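Local coordinates for lipoprotein, putative (Bacillus anthracis, PDB 4O4A) that is of unknown function but is probably a lipoprotein and may bind lipid, at residues 97-101 with 102-106; 144-147 with 148-151. All coordinates share one frame; numbering follows the deposited sequence.

Interaction 1: 97-101 with 102-106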
# COMPACT_ATOMS: atom_id res chain seq x y z
N THR B 97 8.44 -29.75 -18.63
CA THR B 97 7.25 -29.38 -19.36
C THR B 97 7.60 -28.11 -20.09
O THR B 97 7.95 -27.10 -19.48
CB THR B 97 6.07 -29.15 -18.42
OG1 THR B 97 5.83 -30.36 -17.68
CG2 THR B 97 4.85 -28.78 -19.20
N LYS B 98 7.54 -28.17 -21.41
CA LYS B 98 7.88 -27.03 -22.24
C LYS B 98 6.89 -25.90 -22.05
O LYS B 98 5.70 -26.13 -21.86
CB LYS B 98 7.92 -27.44 -23.71
CG LYS B 98 8.49 -26.37 -24.61
CD LYS B 98 8.75 -26.87 -26.02
CE LYS B 98 9.45 -25.80 -26.84
NZ LYS B 98 10.03 -26.32 -28.11
N ILE B 99 7.38 -24.67 -22.04
CA ILE B 99 6.51 -23.52 -21.91
C ILE B 99 6.74 -22.64 -23.12
O ILE B 99 7.83 -22.62 -23.70
CB ILE B 99 6.69 -22.76 -20.59
CG1 ILE B 99 8.14 -22.36 -20.41
CG2 ILE B 99 6.25 -23.61 -19.41
CD1 ILE B 99 8.34 -21.34 -19.31
N ASP B 100 5.70 -21.95 -23.53
CA ASP B 100 5.81 -21.09 -24.69
C ASP B 100 6.70 -19.87 -24.42
O ASP B 100 6.71 -19.35 -23.32
CB ASP B 100 4.43 -20.59 -25.11
CG ASP B 100 3.51 -21.71 -25.57
OD1 ASP B 100 4.00 -22.63 -26.25
OD2 ASP B 100 2.29 -21.64 -25.28
N SER B 101 7.40 -19.39 -25.45
CA SER B 101 8.21 -18.17 -25.30
C SER B 101 7.37 -16.97 -24.86
O SER B 101 7.88 -16.04 -24.28
CB SER B 101 8.91 -17.85 -26.61
OG SER B 101 9.91 -18.82 -26.89
N SER B 102 6.07 -16.97 -25.15
CA SER B 102 5.19 -15.87 -24.73
C SER B 102 5.08 -15.81 -23.20
O SER B 102 4.51 -14.86 -22.65
CB SER B 102 3.82 -16.02 -25.38
OG SER B 102 3.26 -17.27 -25.09
N CYS B 103 5.57 -16.84 -22.52
CA CYS B 103 5.51 -16.89 -21.04
C CYS B 103 6.78 -16.36 -20.45
O CYS B 103 6.94 -16.33 -19.24
CB CYS B 103 5.34 -18.31 -20.55
SG CYS B 103 3.92 -19.18 -21.22
N ILE B 104 7.68 -15.93 -21.32
CA ILE B 104 8.96 -15.44 -20.92
C ILE B 104 9.21 -14.03 -21.42
O ILE B 104 8.91 -13.71 -22.56
CB ILE B 104 10.06 -16.36 -21.49
CG1 ILE B 104 9.97 -17.78 -20.88
CG2 ILE B 104 11.44 -15.79 -21.21
CD1 ILE B 104 10.22 -17.82 -19.38
N HIS B 105 9.78 -13.20 -20.55
CA HIS B 105 10.16 -11.83 -20.92
C HIS B 105 11.62 -11.68 -20.64
O HIS B 105 12.06 -11.94 -19.53
CB HIS B 105 9.36 -10.78 -20.17
CG HIS B 105 9.88 -9.37 -20.31
ND1 HIS B 105 9.98 -8.72 -21.52
CD2 HIS B 105 10.24 -8.46 -19.37
CE1 HIS B 105 10.43 -7.49 -21.33
NE2 HIS B 105 10.59 -7.30 -20.03
N PHE B 106 12.38 -11.30 -21.66
CA PHE B 106 13.79 -11.10 -21.51
C PHE B 106 13.95 -9.62 -21.18
O PHE B 106 13.74 -8.78 -22.03
CB PHE B 106 14.54 -11.49 -22.78
CG PHE B 106 15.95 -11.79 -22.52
CD1 PHE B 106 16.34 -13.09 -22.23
CD2 PHE B 106 16.87 -10.77 -22.49
CE1 PHE B 106 17.66 -13.37 -21.95
CE2 PHE B 106 18.20 -11.05 -22.21
CZ PHE B 106 18.59 -12.35 -21.94
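Asp100 and Cys103 meet where the chain leaves strand 96-98 and turns toward strand 104-114, and their contact illustrates how one short 3-10 turn can serve as a corner between two strands. Two backbone bonds in succession define the turn. Cys103 N donates to Asp100 O at 2.9 Å. One residue further on, Ile104 N donates to Ser101 O at 3.0 Å.

The side chain of Cys103 can be followed outward from there. Its CB lies 3.3 Å from Asp100 O, beside the backbone bond. From CB the sulfur swings back alongside the backbone N (chi1 -56°), which sets SG 3.5 Å from the same Asp100 O. Beyond SG comes the disulfide to Cys131, so the side chain ends in a covalent link to the chain just ahead of helix 133-138.

Around this centre the remaining side chains fall into a polar and an apolar group. Ser102 turns OG, placed between its own backbone N and carbonyl carbon (chi1 56°), to within 3.5 Å of Asp100 CB, a van der Waals contact. Ile99 and Ile104 reach toward each other on the apolar side, crossing at about a right angle, and the closest approach is CD1 of Ile99 to CD1 of Ile104 at 4.0 Å. Tyr87 of strand 86-90 packs on both isoleucines, while Leu124 and Val126 of strand 117-126 lie against Ile104.

Chemically, the corner is thus held in three ways: by backbone hydrogen bonds that set its curvature, by an isoleucine pair that packs across it, and by a disulfide that ties it covalently to a later part of the chain.

Interaction 2: 144-147 with 148-151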
# COMPACT_ATOMS: atom_id res chain seq x y z
N GLU B 144 4.40 2.57 -10.69
CA GLU B 144 5.13 3.61 -11.44
C GLU B 144 6.44 4.11 -10.81
O GLU B 144 7.50 3.91 -11.38
CB GLU B 144 4.22 4.81 -11.71
CG GLU B 144 4.70 5.74 -12.80
CD GLU B 144 3.79 6.94 -12.98
OE1 GLU B 144 2.73 7.00 -12.31
OE2 GLU B 144 4.13 7.82 -13.78
N ASN B 145 6.37 4.76 -9.66
CA ASN B 145 7.56 5.37 -9.04
C ASN B 145 8.50 4.39 -8.34
O ASN B 145 9.70 4.64 -8.19
CB ASN B 145 7.14 6.47 -8.08
CG ASN B 145 6.25 7.51 -8.74
OD1 ASN B 145 5.54 7.22 -9.70
ND2 ASN B 145 6.27 8.74 -8.22
N GLN B 146 7.95 3.30 -7.87
CA GLN B 146 8.70 2.26 -7.22
C GLN B 146 9.75 1.63 -8.13
O GLN B 146 9.56 1.52 -9.32
CB GLN B 146 7.72 1.18 -6.78
CG GLN B 146 8.37 -0.12 -6.35
CD GLN B 146 7.36 -1.24 -6.13
OE1 GLN B 146 7.64 -2.39 -6.46
NE2 GLN B 146 6.20 -0.91 -5.57
N GLU B 147 10.86 1.21 -7.54
CA GLU B 147 11.92 0.55 -8.27
C GLU B 147 11.32 -0.81 -8.68
O GLU B 147 10.38 -1.32 -8.05
CB GLU B 147 13.16 0.36 -7.41
CG GLU B 147 12.99 -0.70 -6.33
CD GLU B 147 14.22 -0.86 -5.45
OE1 GLU B 147 15.28 -0.24 -5.72
OE2 GLU B 147 14.11 -1.64 -4.47
N HIS B 148 11.86 -1.40 -9.73
CA HIS B 148 11.36 -2.68 -10.17
C HIS B 148 11.81 -3.74 -9.15
O HIS B 148 12.96 -3.72 -8.71
CB HIS B 148 11.88 -3.00 -11.56
CG HIS B 148 11.18 -4.15 -12.20
ND1 HIS B 148 11.46 -5.46 -11.90
CD2 HIS B 148 10.22 -4.18 -13.15
CE1 HIS B 148 10.70 -6.26 -12.63
NE2 HIS B 148 9.94 -5.51 -13.41
N PRO B 149 10.91 -4.68 -8.78
CA PRO B 149 11.23 -5.73 -7.80
C PRO B 149 12.51 -6.51 -8.06
O PRO B 149 13.10 -7.04 -7.13
CB PRO B 149 10.02 -6.65 -7.89
CG PRO B 149 8.90 -5.74 -8.26
CD PRO B 149 9.50 -4.74 -9.21
N ALA B 150 12.92 -6.56 -9.32
CA ALA B 150 14.14 -7.27 -9.71
C ALA B 150 15.40 -6.58 -9.21
O ALA B 150 16.44 -7.23 -9.07
CB ALA B 150 14.21 -7.40 -11.23
N GLU B 151 15.30 -5.27 -8.96
CA GLU B 151 16.43 -4.51 -8.43
C GLU B 151 16.77 -5.02 -7.06
O GLU B 151 17.94 -5.21 -6.75
CB GLU B 151 16.12 -3.01 -8.35
CG GLU B 151 16.00 -2.33 -9.70
CD GLU B 151 17.31 -2.30 -10.47
OE1 GLU B 151 18.39 -2.48 -9.87
OE2 GLU B 151 17.26 -2.09 -11.70
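Glu147 and His148 keep extended backbones, with psi 157° and 137°, before Pro149 starts helix 149-166 and Glu151 N closes its first turn on His148 O at 2.8 Å. His148 is the N-cap, an example of the rule that a side chain just before a helix can serve its first N-H groups. With CG anti to its backbone N (chi1 -167°), the imidazole comes round so that ND1 accepts from Ala150 N at 3.2 Å, nearly straight and close to the ring plane. ND1 is therefore probably unprotonated, if the ring is modelled the right way round. Pro149 CD lies over one face of the ring, toward its rim.

Glu147 runs extended beyond CG, and its OE1 comes within 3.9 Å of Glu151 CB. The same OE1 makes a salt bridge to NH2 of Arg155, one helical turn beyond Glu151, which probably offsets the nearby charge of Glu151. Gln146 meets Pro149 across a right angle, OE1 to CG at 4.0 Å.

Asp41 of strand 40-45 packs against His148, Pro149 and Ala150, so the helix start rests beside that strand, while Gln146 and Glu147 face strand 96-98 of the second subunit.

How the interactions relate
Interaction 1 closes before interaction 2 opens, and strand 117-126 and helix 133-138 lie between them along the chain. Their centres are 23 Å apart and their nearest atoms about 7 Å, without touching. Both border the four-stranded sheet: 102-106 enters one of its two outermost strands, 104-114, whereas the start of helix 149-166 lies against strand 40-45. Interaction 1 also joins this sheet to the five-stranded one, through strand 96-98. The subunit interface adds a second relation, because Gln146 of interaction 2 packs on Thr97 of the second subunit, the copy of a residue of interaction 1. Interaction 1 thus links two sheets; interaction 2 sets a helix start beside one and also meets a neighbouring chain.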